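Haloacid dehalogenase-like hydrolase (Salmonella enterica subsp. enterica serovar Typhi, PDB 4EZE) probably catalyses the magnesium-dependent hydrolysis of O-phosphoserine to serine and phosphate, the last step of serine biosynthesis, as a phosphatase of the haloacid dehalogenase superfamily. Local coordinates at residues M23-F28 and F99-P104; I120-V125 and D176-S181; A169-V174 and L205-Q210; A281-A286 and I297-N302. All blocks are in the same frame, centred on the assembly; numbering follows the deposited sequence.

In the fold
Interaction 2 ties together the two connections at either end of a largely helical insert, and interaction 3 packs that insert's last helix on a core helix; both lie near the predicted active site and meet where Met178 packs on Phe208. Interaction 2, only partly buried, joins loops through a carboxylate and backbone groups, whereas interaction 3 is a buried, apolar helix pair without hydrogen bonds across it. Interaction 4 is also buried, but backbone hydrogen bonds pair the two strands of a beta-alpha-beta unit there. Interaction 1, in the separate antiparallel sheet, is partly buried, backbone-bonded and aliphatic where the strands pair, wetter where they part. It touches interaction 4 through Phe99 and Ile100, so the two sheets abut.

Interaction 1 (M23-F28 and F99-P104); sequences MSIIYF and FIKPQP
Tyr27 and Phe99 face each other as an antiparallel hydrogen-bonded pair, and Ile26 and Ile100 form the non-hydrogen-bonded pair beside them, joining strand 23-29 to the outermost strand 97-100 of an antiparallel sheet. Packing is firm here. Tyr27 N reaches Phe99 O at 2.8 Å, and Phe99 N returns a bond to Tyr27 O at 2.9 Å. Ile26 and Ile100, beta-branched and suited to extended backbone, lie side by side with their CG1 atoms 3.8 Å apart; Phe83 and Leu87 of helix 81-93 also pack on Ile26. On the side of Tyr27, Lys101 runs fully extended (CG anti to the backbone N, chi1 -179°). Its CD thereby passes 3.5 Å from Tyr27 OH, while its CB rests 3.9 Å from Ile25 CB.

Beyond the bond from Lys101 N to Ile25 O the strands part. A water accepts from Ile25 N and gives only a weak bond to Lys101 O, and the exposed Gln103 is poorly ordered. The chemistry implies a division of labour: backbone bonds and aliphatic surface make the join, and the lysine lends its methylenes to it while its ammonium group pairs with Asp315 and also meets a water that Tyr27 OH bonds.

Interaction 2 (I120-V125 and D176-S181); sequences IAEEGV and DRMTLS
Glu122 grips Thr179 with both carboxylate oxygens. Thr179 N donates to Glu122 OE1 at 2.9 Å, a nearly straight bond (164°) that arrives on the syn side, 16° out of the carboxylate plane. Thr179 OG1 donates to Glu122 OE2; the modelled 2.4 Å is very short, so the exact length is doubtful. A bend at chi2 (88°) folds the glutamate back over its own stem and delivers the carboxylate to this backbone N-H, a task for which the long, flexible side chain is well suited. Next to this clasp, Ala121 N donates to Thr179 O at 2.9 Å, giving a single backbone bridge between Ile120 and Leu180. Ser181 OG lies near Ala121 N but bonds to Thr118 O.

Farther out, Met178 slides past Glu122 in the opposite direction, its SD 3.6 Å from Glu122 CB. Its own bend carries CE to within 3.3 Å of Gly124 CA, a snug approach to the backbone at the first turn of helix 124-131. Ile120 CD1 meets Met178 CG at 4.2 Å, and Phe208 of helix 206-216 packs on the same methionine.

Between these segments lies a largely helical insert, consistent with the cap that many HAD phosphatases carry after the nucleophile strand, so the contact ties together the two linkers at its base. Gly124 N bonds to Asp116, the predicted proton donor. A polar clasp at Thr179 is thus backed by an apolar side formed by Met178, at the base of the probable cap and beside the predicted catalytic residues.

Interaction 3 (A169-V174 and L205-Q210); sequences AVLNAV and LDIFTQ
Two helices of a HAD-type phosphatase meet where Leu171 and Val174 of helix 168-176 press on Ile207 and Phe208 of helix 206-216. The axes of the two short segments approach to 10.1 Å and cross at -43°, leaving room for one layer of side chains between them. Phe208 supplies much of that layer: its ring tip, CZ, lies 3.8 Å from Val174 CG1, which sits at the ring edge in the ring plane. The same CZ is 3.8 Å from Leu171 O, reached obliquely. A flat ring suits this place because its edge can meet Val174 while the ring also lies beside the backbone at Leu171.

The first helix ends the largely helical insert that is consistent with a HAD cap, while the second follows strand 197-202 of the parallel core sheet, so the pair probably packs cap against core. Ile128 of helix 124-131 touches Leu171, Leu205 and Phe208 and adds a third helix to the same apolar cluster.

Ile207 extends across the gap because its CG1 stands anti to the backbone N (chi1 -171°) and chi2 keeps the chain straight. Its CD1 meets Leu171 CB at 4.1 Å, the two side chains crossing at about a right angle. At the partly exposed margin Asn172 OD1 rests 3.6 Å from Ile207 CD1, the amide bordering the apolar layer. Leu171 CD2 continues that layer inward to Leu205 CD1 at 4.5 Å.

Interaction 4 (A281-A286 and I297-N302); sequences AGTGIA and IHHQIN
With CG anti to its carbonyl carbon (chi1 -69°) and the ring turned by chi2 (-55°), His299 presents a ring edge to Gly284 O, which lies in the ring plane, and brings its CD2 to 3.5 Å from Thr283 CG2. Its CB comes within 3.1 Å of the same Gly284 O, a tight approach. Ile297 CG2, placed anti to its backbone N, closes on that oxygen from another residue at 3.3 Å, so both side chains crowd the carbonyl oxygen. A water joins Thr283 OG1 to His299 NE2.

Farther along, strands 283-287 and 299-301 run parallel. Ala286 N donates almost straight (173°) to His299 O at 2.9 Å, and Ile301 N donates to Ala286 O at 3.0 Å. Ala286 O also receives a bond from a water that bonds Asn302 OD1. The small Ala286 touches both Ile297 CB and Gln300 CG with its CB. Gln300 is held at both ends of its amide: NE2 donates to Ile297 O at 3.1 Å, and OE1 accepts from Asn302 ND2 at 2.8 Å.

Helix 291-296 links the two strands in a beta-alpha-beta crossover, with 299-301 outermost in the parallel sheet. Backbone bonds therefore set the strand pairing, while hydrogen bonds of the side-chain amides within 297-302 fix the rotation of the Gln300 amide and probably stiffen the segment round the short last strand.

Interaction 1 (M23-F28 and F99-P104)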
loop_
_atom_site.group_PDB
_atom_site.type_symbol
_atom_site.label_atom_id
_atom_site.label_comp_id
_atom_site.label_asym_id
_atom_site.label_seq_id
_atom_site.Cartn_x
_atom_site.Cartn_y
_atom_site.Cartn_z
ATOM N N MET A 23 9.764 -18.144 -19.251
ATOM C CA MET A 23 8.490 -18.515 -18.690
ATOM C C MET A 23 8.041 -17.391 -17.761
ATOM O O MET A 23 8.858 -16.649 -17.217
ATOM C CB MET A 23 8.587 -19.846 -17.950
ATOM C CG MET A 23 8.731 -21.052 -18.875
ATOM S SD MET A 23 7.697 -20.992 -20.361
ATOM C CE MET A 23 6.288 -22.018 -19.899
ATOM N N SER A 24 6.733 -17.242 -17.621
ATOM C CA SER A 24 6.188 -16.306 -16.667
ATOM C C SER A 24 5.243 -17.070 -15.769
ATOM O O SER A 24 4.775 -18.158 -16.128
ATOM C CB SER A 24 5.467 -15.161 -17.367
ATOM O OG SER A 24 6.391 -14.173 -17.789
ATOM N N ILE A 25 4.999 -16.504 -14.590
ATOM C CA ILE A 25 4.129 -17.095 -13.594
ATOM C C ILE A 25 3.106 -16.064 -13.131
ATOM O O ILE A 25 3.428 -14.892 -12.927
ATOM C CB ILE A 25 4.947 -17.570 -12.390
ATOM C CG1 ILE A 25 5.773 -18.790 -12.808
ATOM C CG2 ILE A 25 4.027 -17.902 -11.223
ATOM C CD1 ILE A 25 7.083 -18.961 -12.067
ATOM N N ILE A 26 1.867 -16.509 -13.008
ATOM C CA ILE A 26 0.785 -15.685 -12.519
ATOM C C ILE A 26 0.091 -16.489 -11.446
ATOM O O ILE A 26 -0.220 -17.667 -11.666
ATOM C CB ILE A 26 -0.267 -15.434 -13.609
ATOM C CG1 ILE A 26 0.356 -14.678 -14.781
ATOM C CG2 ILE A 26 -1.447 -14.679 -13.021
ATOM C CD1 ILE A 26 -0.612 -14.358 -15.894
ATOM N N TYR A 27 -0.123 -15.870 -10.287
ATOM C CA TYR A 27 -0.914 -16.509 -9.228
ATOM C C TYR A 27 -2.308 -15.918 -9.218
ATOM O O TYR A 27 -2.466 -14.707 -9.352
ATOM C CB TYR A 27 -0.304 -16.235 -7.851
ATOM C CG TYR A 27 1.155 -16.603 -7.692
ATOM C CD1 TYR A 27 1.532 -17.911 -7.407
ATOM C CD2 TYR A 27 2.154 -15.631 -7.784
ATOM C CE1 TYR A 27 2.867 -18.254 -7.233
ATOM C CE2 TYR A 27 3.487 -15.964 -7.611
ATOM C CZ TYR A 27 3.838 -17.282 -7.341
ATOM O OH TYR A 27 5.156 -17.624 -7.150
ATOM N N PHE A 28 -3.313 -16.753 -9.016
ATOM C CA PHE A 28 -4.673 -16.283 -8.961
ATOM C C PHE A 28 -5.255 -16.624 -7.615
ATOM O O PHE A 28 -5.162 -17.760 -7.186
ATOM C CB PHE A 28 -5.523 -17.000 -9.997
ATOM C CG PHE A 28 -5.154 -16.672 -11.395
ATOM C CD1 PHE A 28 -5.713 -15.583 -12.025
ATOM C CD2 PHE A 28 -4.252 -17.461 -12.084
ATOM C CE1 PHE A 28 -5.365 -15.278 -13.324
ATOM C CE2 PHE A 28 -3.903 -17.163 -13.377
ATOM C CZ PHE A 28 -4.445 -16.062 -13.992
ATOM N N PHE A 99 -1.402 -12.036 -9.232
ATOM C CA PHE A 99 -0.096 -11.416 -9.329
ATOM C C PHE A 99 0.699 -12.039 -10.446
ATOM O O PHE A 99 0.736 -13.268 -10.597
ATOM C CB PHE A 99 0.667 -11.574 -8.030
ATOM C CG PHE A 99 0.206 -10.647 -6.968
ATOM C CD1 PHE A 99 0.499 -9.296 -7.050
ATOM C CD2 PHE A 99 -0.555 -11.111 -5.908
ATOM C CE1 PHE A 99 0.066 -8.421 -6.073
ATOM C CE2 PHE A 99 -0.991 -10.238 -4.929
ATOM C CZ PHE A 99 -0.678 -8.894 -5.012
ATOM N N ILE A 100 1.315 -11.184 -11.244
ATOM C CA ILE A 100 2.305 -11.638 -12.190
ATOM C C ILE A 100 3.626 -11.613 -11.457
ATOM O O ILE A 100 4.118 -10.560 -11.081
ATOM C CB ILE A 100 2.363 -10.741 -13.422
ATOM C CG1 ILE A 100 1.106 -10.951 -14.272
ATOM C CG2 ILE A 100 3.600 -11.063 -14.248
ATOM C CD1 ILE A 100 0.896 -9.823 -15.261
ATOM N N LYS A 101 4.183 -12.791 -11.219
ATOM C CA LYS A 101 5.418 -12.887 -10.459
ATOM C C LYS A 101 6.523 -12.021 -11.061
ATOM O O LYS A 101 6.872 -12.150 -12.225
ATOM C CB LYS A 101 5.858 -14.335 -10.357
ATOM C CG LYS A 101 7.134 -14.546 -9.565
ATOM C CD LYS A 101 7.396 -16.039 -9.399
ATOM C CE LYS A 101 8.732 -16.326 -8.739
ATOM N NZ LYS A 101 8.802 -17.755 -8.318
ATOM N N PRO A 102 7.063 -11.103 -10.259
ATOM C CA PRO A 102 8.145 -10.293 -10.763
ATOM C C PRO A 102 9.411 -11.135 -11.015
ATOM O O PRO A 102 9.621 -12.140 -10.354
ATOM C CB PRO A 102 8.381 -9.287 -9.628
ATOM C CG PRO A 102 7.169 -9.354 -8.760
ATOM C CD PRO A 102 6.695 -10.763 -8.877
ATOM N N GLN A 103 10.231 -10.725 -11.973
ATOM C CA GLN A 103 11.507 -11.378 -12.242
ATOM C C GLN A 103 12.535 -10.308 -12.561
ATOM O O GLN A 103 12.404 -9.564 -13.516
ATOM C CB GLN A 103 11.383 -12.405 -13.373
ATOM C CG GLN A 103 11.129 -13.820 -12.874
ATOM C CD GLN A 103 10.136 -14.585 -13.736
ATOM O OE1 GLN A 103 9.988 -14.303 -14.928
ATOM N NE2 GLN A 103 9.444 -15.558 -13.133
ATOM N N PRO A 104 13.548 -10.197 -11.711
ATOM C CA PRO A 104 13.672 -11.126 -10.612
ATOM C C PRO A 104 12.685 -10.802 -9.467
ATOM O O PRO A 104 12.112 -9.710 -9.426
ATOM C CB PRO A 104 15.113 -10.896 -10.152
ATOM C CG PRO A 104 15.415 -9.472 -10.529
ATOM C CD PRO A 104 14.410 -9.017 -11.549
HETATM O O HOH W 1 7.152 -14.820 -14.159
HETATM O O HOH W 2 7.065 -19.470 -8.119
#

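Interaction 2 (I120-V125 and D176-S181)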
loop_
_atom_site.group_PDB
_atom_site.type_symbol
_atom_site.label_atom_id
_atom_site.label_comp_id
_atom_site.label_asym_id
_atom_site.label_seq_id
_atom_site.Cartn_x
_atom_site.Cartn_y
_atom_site.Cartn_z
ATOM N N ILE A 120 -3.349 1.520 7.699
ATOM C CA ILE A 120 -4.537 1.543 8.555
ATOM C C ILE A 120 -5.725 1.796 7.665
ATOM O O ILE A 120 -5.556 2.367 6.598
ATOM C CB ILE A 120 -4.443 2.623 9.660
ATOM C CG1 ILE A 120 -4.218 4.013 9.058
ATOM C CG2 ILE A 120 -3.307 2.308 10.627
ATOM C CD1 ILE A 120 -4.334 5.128 10.085
ATOM N N ALA A 121 -6.916 1.340 8.054
ATOM C CA ALA A 121 -8.080 1.557 7.191
ATOM C C ALA A 121 -8.505 3.024 7.169
ATOM O O ALA A 121 -9.098 3.505 6.189
ATOM C CB ALA A 121 -9.242 0.664 7.604
ATOM N N GLU A 122 -8.173 3.759 8.224
ATOM C CA GLU A 122 -8.753 5.100 8.376
ATOM C C GLU A 122 -7.911 6.251 7.833
ATOM O O GLU A 122 -6.774 6.074 7.384
ATOM C CB GLU A 122 -9.121 5.361 9.846
ATOM C CG GLU A 122 -10.065 4.320 10.467
ATOM C CD GLU A 122 -9.328 3.152 11.079
ATOM O OE1 GLU A 122 -8.087 3.102 10.942
ATOM O OE2 GLU A 122 -9.991 2.286 11.695
ATOM N N GLU A 123 -8.499 7.439 7.876
ATOM C CA GLU A 123 -7.798 8.657 7.553
ATOM C C GLU A 123 -7.557 9.465 8.838
ATOM O O GLU A 123 -8.447 10.142 9.330
ATOM C CB GLU A 123 -8.611 9.508 6.589
ATOM C CG GLU A 123 -8.818 8.926 5.203
ATOM C CD GLU A 123 -7.645 9.175 4.275
ATOM O OE1 GLU A 123 -7.319 10.355 4.034
ATOM O OE2 GLU A 123 -7.067 8.184 3.768
ATOM N N GLY A 124 -6.336 9.405 9.351
ATOM C CA GLY A 124 -5.977 9.998 10.639
ATOM C C GLY A 124 -6.523 11.390 10.904
ATOM O O GLY A 124 -7.188 11.618 11.907
ATOM N N VAL A 125 -6.232 12.333 10.020
ATOM C CA VAL A 125 -6.709 13.693 10.212
ATOM C C VAL A 125 -8.231 13.847 10.145
ATOM O O VAL A 125 -8.799 14.669 10.867
ATOM C CB VAL A 125 -6.037 14.677 9.238
ATOM C CG1 VAL A 125 -6.750 16.023 9.270
ATOM C CG2 VAL A 125 -4.572 14.845 9.603
ATOM N N ASP A 176 -5.232 5.274 18.927
ATOM C CA ASP A 176 -5.505 3.988 19.548
ATOM C C ASP A 176 -6.661 3.242 18.898
ATOM O O ASP A 176 -6.648 2.024 18.831
ATOM C CB ASP A 176 -5.720 4.142 21.050
ATOM C CG ASP A 176 -4.421 4.294 21.808
ATOM O OD1 ASP A 176 -3.360 4.358 21.160
ATOM O OD2 ASP A 176 -4.456 4.348 23.051
ATOM N N ARG A 177 -7.678 3.963 18.458
ATOM C CA ARG A 177 -8.829 3.317 17.837
ATOM C C ARG A 177 -8.694 3.061 16.323
ATOM O O ARG A 177 -9.613 2.553 15.691
ATOM C CB ARG A 177 -10.128 4.045 18.180
ATOM C CG ARG A 177 -10.277 5.410 17.581
ATOM C CD ARG A 177 -11.699 5.881 17.747
ATOM N NE ARG A 177 -12.040 6.916 16.785
ATOM C CZ ARG A 177 -12.091 8.208 17.074
ATOM N NH1 ARG A 177 -11.835 8.616 18.307
ATOM N NH2 ARG A 177 -12.407 9.085 16.135
ATOM N N MET A 178 -7.554 3.428 15.750
ATOM C CA MET A 178 -7.279 3.160 14.344
ATOM C C MET A 178 -7.119 1.659 14.143
ATOM O O MET A 178 -6.645 0.971 15.037
ATOM C CB MET A 178 -6.006 3.875 13.900
ATOM C CG MET A 178 -6.115 5.381 13.862
ATOM S SD MET A 178 -7.646 5.941 13.109
ATOM C CE MET A 178 -7.167 7.569 12.580
ATOM N N THR A 179 -7.510 1.144 12.982
ATOM C CA THR A 179 -7.418 -0.297 12.769
ATOM C C THR A 179 -6.430 -0.667 11.680
ATOM O O THR A 179 -6.454 -0.116 10.573
ATOM C CB THR A 179 -8.791 -0.913 12.448
ATOM O OG1 THR A 179 -9.473 -0.070 11.519
ATOM C CG2 THR A 179 -9.631 -1.018 13.722
ATOM N N LEU A 180 -5.542 -1.590 12.029
ATOM C CA LEU A 180 -4.645 -2.228 11.081
ATOM C C LEU A 180 -5.443 -2.745 9.901
ATOM O O LEU A 180 -6.521 -3.307 10.099
ATOM C CB LEU A 180 -4.015 -3.422 11.756
ATOM C CG LEU A 180 -2.639 -3.644 11.188
ATOM C CD1 LEU A 180 -2.084 -2.255 10.989
ATOM C CD2 LEU A 180 -1.770 -4.451 12.134
ATOM N N SER A 181 -4.932 -2.551 8.684
ATOM C CA SER A 181 -5.563 -3.115 7.487
ATOM C C SER A 181 -5.343 -4.611 7.538
ATOM O O SER A 181 -4.291 -5.060 8.003
ATOM C CB SER A 181 -4.943 -2.563 6.202
ATOM O OG SER A 181 -5.468 -1.282 5.878
#

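Interaction 3 (A169-V174 and L205-Q210)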
loop_
_atom_site.group_PDB
_atom_site.type_symbol
_atom_site.label_atom_id
_atom_site.label_comp_id
_atom_site.label_asym_id
_atom_site.label_seq_id
_atom_site.Cartn_x
_atom_site.Cartn_y
_atom_site.Cartn_z
ATOM N N ALA A 169 -3.631 13.861 24.338
ATOM C CA ALA A 169 -4.421 12.718 24.774
ATOM C C ALA A 169 -5.569 12.376 23.815
ATOM O O ALA A 169 -5.952 11.212 23.672
ATOM C CB ALA A 169 -4.951 12.965 26.185
ATOM N N VAL A 170 -6.144 13.391 23.187
ATOM C CA VAL A 170 -7.186 13.167 22.205
ATOM C C VAL A 170 -6.572 12.443 20.990
ATOM O O VAL A 170 -7.094 11.427 20.509
ATOM C CB VAL A 170 -7.812 14.506 21.779
ATOM C CG1 VAL A 170 -8.717 14.333 20.564
ATOM C CG2 VAL A 170 -8.577 15.104 22.949
ATOM N N LEU A 171 -5.443 12.974 20.529
ATOM C CA LEU A 171 -4.676 12.404 19.433
ATOM C C LEU A 171 -4.283 10.955 19.705
ATOM O O LEU A 171 -4.445 10.077 18.847
ATOM C CB LEU A 171 -3.415 13.225 19.229
ATOM C CG LEU A 171 -3.598 14.651 18.736
ATOM C CD1 LEU A 171 -2.260 15.372 18.828
ATOM C CD2 LEU A 171 -4.107 14.672 17.301
ATOM N N ASN A 172 -3.753 10.700 20.891
ATOM C CA ASN A 172 -3.348 9.355 21.239
ATOM C C ASN A 172 -4.555 8.435 21.235
ATOM O O ASN A 172 -4.481 7.303 20.776
ATOM C CB ASN A 172 -2.668 9.331 22.602
ATOM C CG ASN A 172 -1.223 9.769 22.540
ATOM O OD1 ASN A 172 -0.539 9.555 21.546
ATOM N ND2 ASN A 172 -0.746 10.374 23.613
ATOM N N ALA A 173 -5.669 8.933 21.754
ATOM C CA ALA A 173 -6.896 8.162 21.784
ATOM C C ALA A 173 -7.379 7.865 20.380
ATOM O O ALA A 173 -7.827 6.767 20.098
ATOM C CB ALA A 173 -7.957 8.899 22.556
ATOM N N VAL A 174 -7.294 8.853 19.504
ATOM C CA VAL A 174 -7.708 8.670 18.125
ATOM C C VAL A 174 -6.822 7.641 17.450
ATOM O O VAL A 174 -7.291 6.790 16.708
ATOM C CB VAL A 174 -7.654 9.981 17.348
ATOM C CG1 VAL A 174 -7.957 9.740 15.891
ATOM C CG2 VAL A 174 -8.633 10.968 17.927
ATOM N N LEU A 205 0.554 12.770 10.232
ATOM C CA LEU A 205 1.177 13.233 11.471
ATOM C C LEU A 205 2.195 12.268 12.059
ATOM O O LEU A 205 1.984 11.063 12.096
ATOM C CB LEU A 205 0.108 13.488 12.536
ATOM C CG LEU A 205 -0.888 14.622 12.283
ATOM C CD1 LEU A 205 -1.911 14.709 13.395
ATOM C CD2 LEU A 205 -0.171 15.944 12.177
ATOM N N ASP A 206 3.277 12.818 12.594
ATOM C CA ASP A 206 4.319 11.996 13.180
ATOM C C ASP A 206 3.844 11.332 14.454
ATOM O O ASP A 206 4.363 10.290 14.858
ATOM C CB ASP A 206 5.553 12.836 13.491
ATOM C CG ASP A 206 5.237 14.030 14.412
ATOM O OD1 ASP A 206 4.530 14.981 13.987
ATOM O OD2 ASP A 206 5.726 14.024 15.562
ATOM N N ILE A 207 2.906 11.943 15.154
ATOM C CA ILE A 207 2.493 11.309 16.389
ATOM C C ILE A 207 1.876 9.965 16.057
ATOM O O ILE A 207 2.163 8.971 16.707
ATOM C CB ILE A 207 1.543 12.178 17.226
ATOM C CG1 ILE A 207 1.345 11.549 18.600
ATOM C CG2 ILE A 207 0.223 12.356 16.528
ATOM C CD1 ILE A 207 0.559 12.399 19.548
ATOM N N PHE A 208 1.041 9.932 15.029
ATOM C CA PHE A 208 0.472 8.676 14.576
ATOM C C PHE A 208 1.506 7.734 13.991
ATOM O O PHE A 208 1.524 6.555 14.304
ATOM C CB PHE A 208 -0.595 8.930 13.521
ATOM C CG PHE A 208 -1.890 9.404 14.076
ATOM C CD1 PHE A 208 -1.950 10.543 14.837
ATOM C CD2 PHE A 208 -3.052 8.716 13.827
ATOM C CE1 PHE A 208 -3.136 10.980 15.344
ATOM C CE2 PHE A 208 -4.243 9.156 14.335
ATOM C CZ PHE A 208 -4.282 10.293 15.095
ATOM N N THR A 209 2.377 8.271 13.149
ATOM C CA THR A 209 3.346 7.453 12.448
ATOM C C THR A 209 4.333 6.763 13.366
ATOM O O THR A 209 4.578 5.574 13.240
ATOM C CB THR A 209 4.143 8.311 11.469
ATOM O OG1 THR A 209 3.257 8.863 10.498
ATOM C CG2 THR A 209 5.184 7.486 10.767
ATOM N N GLN A 210 4.882 7.511 14.309
ATOM C CA GLN A 210 5.825 6.942 15.254
ATOM C C GLN A 210 5.154 5.930 16.160
ATOM O O GLN A 210 5.712 4.890 16.465
ATOM C CB GLN A 210 6.525 8.036 16.052
ATOM C CG GLN A 210 7.382 8.941 15.199
ATOM C CD GLN A 210 8.277 8.176 14.252
ATOM O OE1 GLN A 210 8.864 7.169 14.618
ATOM N NE2 GLN A 210 8.385 8.656 13.029
#

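Interaction 4 (A281-A286 and I297-N302)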
loop_
_atom_site.group_PDB
_atom_site.type_symbol
_atom_site.label_atom_id
_atom_site.label_comp_id
_atom_site.label_asym_id
_atom_site.label_seq_id
_atom_site.Cartn_x
_atom_site.Cartn_y
_atom_site.Cartn_z
ATOM N N ALA A 281 9.228 2.412 -6.924
ATOM C CA ALA A 281 9.516 1.077 -6.399
ATOM C C ALA A 281 9.662 0.051 -7.517
ATOM O O ALA A 281 9.032 0.179 -8.578
ATOM C CB ALA A 281 8.421 0.635 -5.442
ATOM N N GLY A 282 10.462 -0.985 -7.270
ATOM C CA GLY A 282 10.625 -2.062 -8.258
ATOM C C GLY A 282 9.282 -2.750 -8.421
ATOM O O GLY A 282 8.842 -3.046 -9.522
ATOM N N THR A 283 8.629 -3.005 -7.297
ATOM C CA THR A 283 7.320 -3.617 -7.283
ATOM C C THR A 283 6.386 -2.711 -6.484
ATOM O O THR A 283 6.473 -2.645 -5.253
ATOM C CB THR A 283 7.383 -5.010 -6.662
ATOM O OG1 THR A 283 8.203 -5.845 -7.487
ATOM C CG2 THR A 283 5.978 -5.616 -6.544
ATOM N N GLY A 284 5.554 -1.968 -7.214
ATOM C CA GLY A 284 4.590 -1.011 -6.643
ATOM C C GLY A 284 3.247 -1.705 -6.570
ATOM O O GLY A 284 2.840 -2.415 -7.502
ATOM N N ILE A 285 2.574 -1.547 -5.440
ATOM C CA ILE A 285 1.332 -2.259 -5.208
ATOM C C ILE A 285 0.236 -1.274 -4.870
ATOM O O ILE A 285 0.396 -0.522 -3.929
ATOM C CB ILE A 285 1.457 -3.246 -4.046
ATOM C CG1 ILE A 285 2.485 -4.330 -4.394
ATOM C CG2 ILE A 285 0.102 -3.877 -3.755
ATOM C CD1 ILE A 285 2.953 -5.112 -3.195
ATOM N N ALA A 286 -0.864 -1.318 -5.606
ATOM C CA ALA A 286 -1.987 -0.456 -5.332
ATOM C C ALA A 286 -2.956 -1.212 -4.454
ATOM O O ALA A 286 -3.470 -2.241 -4.823
ATOM C CB ALA A 286 -2.653 -0.037 -6.618
ATOM N N ILE A 297 -0.779 1.603 -11.854
ATOM C CA ILE A 297 -0.087 0.542 -11.114
ATOM C C ILE A 297 -0.759 -0.809 -11.247
ATOM O O ILE A 297 -1.903 -0.985 -10.843
ATOM C CB ILE A 297 0.076 0.877 -9.628
ATOM C CG1 ILE A 297 0.652 2.292 -9.466
ATOM C CG2 ILE A 297 0.920 -0.199 -8.960
ATOM C CD1 ILE A 297 2.129 2.437 -9.806
ATOM N N HIS A 298 -0.006 -1.768 -11.772
ATOM C CA HIS A 298 -0.545 -3.023 -12.270
ATOM C C HIS A 298 -0.467 -4.202 -11.310
ATOM O O HIS A 298 -1.130 -5.233 -11.518
ATOM C CB HIS A 298 0.130 -3.346 -13.599
ATOM C CG HIS A 298 -0.115 -2.309 -14.643
ATOM N ND1 HIS A 298 0.337 -2.430 -15.939
ATOM C CD2 HIS A 298 -0.797 -1.140 -14.587
ATOM C CE1 HIS A 298 -0.035 -1.367 -16.631
ATOM N NE2 HIS A 298 -0.722 -0.569 -15.834
ATOM N N HIS A 299 0.321 -4.053 -10.251
ATOM C CA HIS A 299 0.201 -4.974 -9.110
ATOM C C HIS A 299 -0.873 -4.399 -8.183
ATOM O O HIS A 299 -0.783 -3.240 -7.786
ATOM C CB HIS A 299 1.517 -5.050 -8.349
ATOM C CG HIS A 299 2.620 -5.737 -9.094
ATOM N ND1 HIS A 299 2.488 -7.012 -9.607
ATOM C CD2 HIS A 299 3.897 -5.357 -9.351
ATOM C CE1 HIS A 299 3.631 -7.381 -10.165
ATOM N NE2 HIS A 299 4.501 -6.395 -10.029
ATOM N N GLN A 300 -1.885 -5.191 -7.837
ATOM C CA GLN A 300 -2.974 -4.668 -7.022
ATOM C C GLN A 300 -3.507 -5.694 -6.060
ATOM O O GLN A 300 -3.548 -6.909 -6.341
ATOM C CB GLN A 300 -4.152 -4.203 -7.904
ATOM C CG GLN A 300 -3.808 -3.168 -8.980
ATOM C CD GLN A 300 -4.976 -2.914 -9.922
ATOM O OE1 GLN A 300 -6.076 -3.415 -9.696
ATOM N NE2 GLN A 300 -4.735 -2.154 -11.000
ATOM N N ILE A 301 -3.962 -5.201 -4.922
ATOM C CA ILE A 301 -4.817 -6.024 -4.110
ATOM C C ILE A 301 -6.180 -5.365 -4.020
ATOM O O ILE A 301 -6.310 -4.246 -3.514
ATOM C CB ILE A 301 -4.226 -6.251 -2.715
ATOM C CG1 ILE A 301 -2.879 -6.947 -2.846
ATOM C CG2 ILE A 301 -5.160 -7.134 -1.897
ATOM C CD1 ILE A 301 -2.057 -6.906 -1.567
ATOM N N ASN A 302 -7.198 -6.068 -4.498
ATOM C CA ASN A 302 -8.528 -5.494 -4.563
ATOM C C ASN A 302 -9.547 -6.217 -3.729
ATOM O O ASN A 302 -10.496 -5.594 -3.285
ATOM C CB ASN A 302 -9.019 -5.436 -6.023
ATOM C CG ASN A 302 -8.163 -4.525 -6.860
ATOM O OD1 ASN A 302 -7.801 -3.461 -6.387
ATOM N ND2 ASN A 302 -7.812 -4.938 -8.097
HETATM O O HOH W 3 7.313 -6.022 -9.992
HETATM O O HOH W 4 -6.211 -1.510 -5.902
#